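PDB 2G3B: putative TetR-family transcriptional regulator from Rhodococcus sp., which probably binds operator DNA through a helix-turn-helix domain and represses transcription, as TetR-family regulators generally do. Local coordinates for residues Ile88-Asn102 with Ala157-Lys169. Numbering follows the deposited sequence.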
loop_
_atom_site.group_PDB
_atom_site.type_symbol
_atom_site.label_atom_id
_atom_site.label_comp_id
_atom_site.label_asym_id
_atom_site.label_seq_id
_atom_site.Cartn_x
_atom_site.Cartn_y
_atom_site.Cartn_z
ATOM N N ILE A 88 8.544 9.624 -3.864
ATOM C CA ILE A 88 8.006 9.331 -5.189
ATOM C C ILE A 88 8.667 10.222 -6.224
ATOM O O ILE A 88 8.306 11.373 -6.379
ATOM C CB ILE A 88 6.447 9.354 -5.261
ATOM C CG1 ILE A 88 5.844 8.334 -4.276
ATOM C CG2 ILE A 88 5.956 9.136 -6.741
ATOM C CD1 ILE A 88 4.322 8.469 -4.101
ATOM N N GLN A 89 9.652 9.636 -6.926
ATOM C CA GLN A 89 10.539 10.334 -7.873
ATOM C C GLN A 89 10.987 9.342 -8.900
ATOM O O GLN A 89 11.172 8.173 -8.576
ATOM C CB GLN A 89 11.848 10.891 -7.217
ATOM C CG GLN A 89 11.657 11.714 -5.975
ATOM C CD GLN A 89 12.957 12.409 -5.538
ATOM O OE1 GLN A 89 13.573 13.144 -6.318
ATOM N NE2 GLN A 89 13.391 12.147 -4.309
ATOM N N ASP A 90 11.117 9.798 -10.141
ATOM C CA ASP A 90 11.638 8.990 -11.248
ATOM C C ASP A 90 13.169 9.018 -11.196
ATOM O O ASP A 90 13.821 9.639 -12.071
ATOM C CB ASP A 90 11.213 9.592 -12.598
ATOM C CG ASP A 90 9.719 9.510 -12.846
ATOM O OD1 ASP A 90 9.065 8.582 -12.317
ATOM O OD2 ASP A 90 9.172 10.408 -13.565
ATOM N N ARG A 91 13.717 8.456 -10.130
ATOM C CA ARG A 91 15.172 8.253 -9.952
ATOM C C ARG A 91 15.382 6.790 -9.602
ATOM O O ARG A 91 14.610 6.214 -8.870
ATOM C CB ARG A 91 15.752 9.071 -8.816
ATOM C CG ARG A 91 15.548 10.559 -8.989
ATOM C CD ARG A 91 16.681 11.282 -8.303
ATOM N NE ARG A 91 16.177 12.258 -7.365
ATOM C CZ ARG A 91 16.933 12.907 -6.492
ATOM N NH1 ARG A 91 18.251 12.686 -6.430
ATOM N NH2 ARG A 91 16.360 13.793 -5.685
ATOM N N PRO A 92 16.418 6.156 -10.196
ATOM C CA PRO A 92 16.543 4.706 -10.091
ATOM C C PRO A 92 16.535 4.175 -8.672
ATOM O O PRO A 92 15.825 3.192 -8.415
ATOM C CB PRO A 92 17.888 4.382 -10.833
ATOM C CG PRO A 92 18.149 5.609 -11.677
ATOM C CD PRO A 92 17.437 6.785 -11.042
ATOM N N GLU A 93 17.292 4.802 -7.758
ATOM C CA GLU A 93 17.323 4.368 -6.371
ATOM C C GLU A 93 15.989 4.493 -5.655
ATOM O O GLU A 93 15.641 3.629 -4.852
ATOM C CB GLU A 93 18.352 5.111 -5.540
ATOM C CG GLU A 93 19.812 4.664 -5.771
ATOM C CD GLU A 93 20.670 5.012 -4.573
ATOM O OE1 GLU A 93 21.726 4.399 -4.438
ATOM O OE2 GLU A 93 20.269 5.889 -3.741
ATOM N N VAL A 94 15.273 5.590 -5.906
ATOM C CA VAL A 94 13.972 5.810 -5.285
ATOM C C VAL A 94 12.975 4.794 -5.782
ATOM O O VAL A 94 12.166 4.299 -5.000
ATOM C CB VAL A 94 13.478 7.296 -5.485
ATOM C CG1 VAL A 94 12.068 7.519 -4.945
ATOM C CG2 VAL A 94 14.455 8.279 -4.774
ATOM N N VAL A 95 13.039 4.455 -7.080
ATOM C CA VAL A 95 12.105 3.480 -7.643
ATOM C C VAL A 95 12.407 2.132 -7.002
ATOM O O VAL A 95 11.505 1.376 -6.584
ATOM C CB VAL A 95 12.244 3.386 -9.205
ATOM C CG1 VAL A 95 11.566 2.143 -9.764
ATOM C CG2 VAL A 95 11.651 4.641 -9.859
ATOM N N GLU A 96 13.693 1.787 -6.997
ATOM C CA GLU A 96 14.079 0.510 -6.390
ATOM C C GLU A 96 13.683 0.425 -4.923
ATOM O O GLU A 96 13.162 -0.599 -4.491
ATOM C CB GLU A 96 15.560 0.263 -6.564
ATOM C CG GLU A 96 15.898 -1.161 -6.120
ATOM C CD GLU A 96 17.351 -1.380 -6.061
ATOM O OE1 GLU A 96 17.970 -0.900 -5.098
ATOM O OE2 GLU A 96 17.883 -1.980 -7.010
ATOM N N ASN A 97 13.947 1.457 -4.134
ATOM C CA ASN A 97 13.577 1.432 -2.708
ATOM C C ASN A 97 12.089 1.158 -2.579
ATOM O O ASN A 97 11.649 0.419 -1.722
ATOM C CB ASN A 97 13.678 2.848 -2.062
ATOM C CG ASN A 97 15.044 3.145 -1.514
ATOM O OD1 ASN A 97 15.898 2.235 -1.402
ATOM N ND2 ASN A 97 15.282 4.448 -1.146
ATOM N N SER A 98 11.332 1.843 -3.442
ATOM C CA SER A 98 9.882 1.754 -3.451
ATOM C C SER A 98 9.356 0.359 -3.826
ATOM O O SER A 98 8.466 -0.169 -3.129
ATOM C CB SER A 98 9.343 2.886 -4.339
ATOM O OG SER A 98 7.957 2.862 -4.264
ATOM N N LEU A 99 9.929 -0.260 -4.880
ATOM C CA LEU A 99 9.629 -1.622 -5.233
ATOM C C LEU A 99 9.909 -2.598 -4.100
ATOM O O LEU A 99 9.070 -3.471 -3.844
ATOM C CB LEU A 99 10.400 -2.096 -6.492
ATOM C CG LEU A 99 10.008 -1.434 -7.793
ATOM C CD1 LEU A 99 11.186 -1.579 -8.818
ATOM C CD2 LEU A 99 8.650 -2.091 -8.292
ATOM N N ALA A 100 11.085 -2.487 -3.473
ATOM C CA ALA A 100 11.508 -3.398 -2.384
ATOM C C ALA A 100 10.584 -3.233 -1.185
ATOM O O ALA A 100 10.104 -4.215 -0.651
ATOM C CB ALA A 100 12.951 -3.135 -1.982
ATOM N N TRP A 101 10.233 -1.984 -0.840
ATOM C CA TRP A 101 9.333 -1.749 0.276
ATOM C C TRP A 101 7.948 -2.322 -0.038
ATOM O O TRP A 101 7.345 -2.959 0.803
ATOM C CB TRP A 101 9.234 -0.236 0.550
ATOM C CG TRP A 101 8.539 0.083 1.777
ATOM C CD1 TRP A 101 7.188 0.360 1.926
ATOM C CD2 TRP A 101 9.125 0.189 3.076
ATOM N NE1 TRP A 101 6.930 0.607 3.261
ATOM C CE2 TRP A 101 8.091 0.510 3.981
ATOM C CE3 TRP A 101 10.421 -0.006 3.575
ATOM C CZ2 TRP A 101 8.325 0.689 5.363
ATOM C CZ3 TRP A 101 10.648 0.163 4.937
ATOM C CH2 TRP A 101 9.595 0.514 5.813
ATOM N N ASN A 102 7.431 -2.040 -1.230
ATOM C CA ASN A 102 6.178 -2.606 -1.711
ATOM C C ASN A 102 6.115 -4.137 -1.547
ATOM O O ASN A 102 5.121 -4.679 -1.039
ATOM C CB ASN A 102 6.024 -2.237 -3.200
ATOM C CG ASN A 102 4.575 -2.248 -3.658
ATOM O OD1 ASN A 102 4.166 -3.125 -4.403
ATOM N ND2 ASN A 102 3.802 -1.278 -3.209
ATOM N N ALA A 157 1.094 6.342 5.443
ATOM C CA ALA A 157 0.222 5.330 4.825
ATOM C C ALA A 157 -0.256 5.774 3.425
ATOM O O ALA A 157 -0.345 4.958 2.486
ATOM C CB ALA A 157 -0.983 4.982 5.740
ATOM N N LEU A 158 -0.588 7.056 3.288
ATOM C CA LEU A 158 -0.924 7.668 1.979
ATOM C C LEU A 158 0.223 7.528 0.954
ATOM O O LEU A 158 0.017 7.115 -0.187
ATOM C CB LEU A 158 -1.334 9.167 2.130
ATOM C CG LEU A 158 -1.534 9.933 0.807
ATOM C CD1 LEU A 158 -2.746 9.278 -0.037
ATOM C CD2 LEU A 158 -1.711 11.462 1.005
ATOM N N VAL A 159 1.443 7.789 1.384
ATOM C CA VAL A 159 2.612 7.546 0.488
ATOM C C VAL A 159 2.677 6.066 0.029
ATOM O O VAL A 159 2.877 5.785 -1.139
ATOM C CB VAL A 159 3.959 7.943 1.210
ATOM C CG1 VAL A 159 5.230 7.410 0.444
ATOM C CG2 VAL A 159 3.996 9.495 1.449
ATOM N N GLU A 160 2.482 5.118 0.957
ATOM C CA GLU A 160 2.527 3.713 0.577
ATOM C C GLU A 160 1.395 3.335 -0.402
ATOM O O GLU A 160 1.610 2.610 -1.346
ATOM C CB GLU A 160 2.416 2.847 1.861
ATOM C CG GLU A 160 3.763 2.783 2.643
ATOM C CD GLU A 160 3.745 1.641 3.671
ATOM O OE1 GLU A 160 3.420 0.483 3.303
ATOM O OE2 GLU A 160 4.043 1.885 4.843
ATOM N N GLY A 161 0.189 3.821 -0.144
ATOM C CA GLY A 161 -0.940 3.546 -1.058
ATOM C C GLY A 161 -0.727 4.163 -2.435
ATOM O O GLY A 161 -1.005 3.496 -3.460
ATOM N N LEU A 162 -0.273 5.416 -2.479
ATOM C CA LEU A 162 0.022 6.028 -3.774
ATOM C C LEU A 162 1.135 5.290 -4.477
ATOM O O LEU A 162 1.059 5.110 -5.687
ATOM C CB LEU A 162 0.440 7.493 -3.619
ATOM C CG LEU A 162 -0.739 8.422 -3.226
ATOM C CD1 LEU A 162 -0.233 9.797 -2.816
ATOM C CD2 LEU A 162 -1.737 8.551 -4.390
ATOM N N SER A 163 2.185 4.932 -3.725
ATOM C CA SER A 163 3.336 4.204 -4.312
ATOM C C SER A 163 2.921 2.856 -4.907
ATOM O O SER A 163 3.414 2.472 -5.970
ATOM C CB SER A 163 4.427 3.980 -3.273
ATOM O OG SER A 163 4.911 5.278 -2.845
ATOM N N GLY A 164 1.985 2.171 -4.247
ATOM C CA GLY A 164 1.497 0.878 -4.770
ATOM C C GLY A 164 0.868 1.063 -6.146
ATOM O O GLY A 164 1.060 0.226 -7.042
ATOM N N ARG A 165 0.079 2.128 -6.330
ATOM C CA ARG A 165 -0.538 2.411 -7.631
ATOM C C ARG A 165 0.478 2.890 -8.662
ATOM O O ARG A 165 0.421 2.552 -9.852
ATOM C CB ARG A 165 -1.591 3.511 -7.408
ATOM C CG ARG A 165 -2.812 2.989 -6.597
ATOM C CD ARG A 165 -4.001 3.919 -6.817
ATOM N NE ARG A 165 -5.087 3.530 -5.878
ATOM C CZ ARG A 165 -6.021 4.367 -5.447
ATOM N NH1 ARG A 165 -5.973 5.642 -5.854
ATOM N NH2 ARG A 165 -6.981 3.925 -4.623
ATOM N N TRP A 166 1.434 3.659 -8.166
ATOM C CA TRP A 166 2.492 4.230 -9.006
ATOM C C TRP A 166 3.326 3.119 -9.640
ATOM O O TRP A 166 3.628 3.185 -10.821
ATOM C CB TRP A 166 3.374 5.107 -8.135
ATOM C CG TRP A 166 4.600 5.721 -8.797
ATOM C CD1 TRP A 166 4.643 6.513 -9.941
ATOM C CD2 TRP A 166 5.918 5.730 -8.251
ATOM N NE1 TRP A 166 5.938 6.970 -10.135
ATOM C CE2 TRP A 166 6.739 6.484 -9.129
ATOM C CE3 TRP A 166 6.503 5.117 -7.116
ATOM C CZ2 TRP A 166 8.131 6.670 -8.898
ATOM C CZ3 TRP A 166 7.847 5.281 -6.879
ATOM C CH2 TRP A 166 8.671 6.057 -7.789
ATOM N N LEU A 167 3.685 2.134 -8.832
ATOM C CA LEU A 167 4.458 1.001 -9.295
ATOM C C LEU A 167 3.746 0.047 -10.268
ATOM O O LEU A 167 4.425 -0.724 -10.976
ATOM C CB LEU A 167 5.015 0.241 -8.095
ATOM C CG LEU A 167 5.973 1.009 -7.187
ATOM C CD1 LEU A 167 6.150 0.230 -5.865
ATOM C CD2 LEU A 167 7.313 1.287 -7.930
ATOM N N CYS A 168 2.404 0.056 -10.282
ATOM C CA CYS A 168 1.557 -0.638 -11.274
ATOM C C CYS A 168 1.298 0.207 -12.526
ATOM O O CYS A 168 0.423 -0.125 -13.348
ATOM C CB CYS A 168 0.131 -0.861 -10.661
ATOM S SG CYS A 168 0.085 -1.976 -9.324
ATOM N N LYS A 169 1.951 1.372 -12.614
ATOM C CA LYS A 169 1.699 2.398 -13.630
ATOM C C LYS A 169 0.268 2.880 -13.703
ATOM O O LYS A 169 -0.172 3.320 -14.754
ATOM C CB LYS A 169 2.143 1.920 -15.028
ATOM C CG LYS A 169 3.547 1.297 -15.057
ATOM C CD LYS A 169 4.602 2.371 -15.160
ATOM C CE LYS A 169 6.000 1.782 -15.411
ATOM N NZ LYS A 169 6.473 1.848 -16.879
HETATM O O HOH W 1 7.556 5.335 -2.542
HETATM O O HOH W 2 3.895 0.821 -1.524
#
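Trp166 wedges its indole between the 88-91 loop and Val95 and Ser98 of helix 92-102, forming the tight part of the contact. Ile88 CG2 sits over the face of the six-membered ring in a CH-pi contact, 3.7 Å from its centroid. At the ring edge, near its plane, lie Gln89 O, 3.4 Å from Trp166 CH2, and Ser98 OG, 3.6 Å from Trp166 CZ3. With CG anti to the backbone N (chi1 176°), the indole reaches the loop, where its NE1 and Asp90 OD1 both hydrogen-bond to Thr173 OG1. Replacing the indole by an alanine side chain is likely to open a gap beneath Ile88 and cost Thr173 one partner. Beside this cluster a water links Ser98 OG to Ser163 OG. Leu167 continues the apolar seam, its CD2 3.7 Å from Leu99 CD2.

Toward Glu160 the packing gives way to a water between Asn102 ND2 and Glu160 O. The NE1 edge of Trp101 faces the flat side of the Glu160 carboxylate, 3.4 Å from CD, planes 89° apart; that carboxylate pairs with Arg105 and with Arg165 of the second subunit. Segments 92-102 and 157-167 cross at -104°, joining helix 92-110 to dimer-interface helix 148-167 in the all-helical C-terminal domain of a TetR-family regulator.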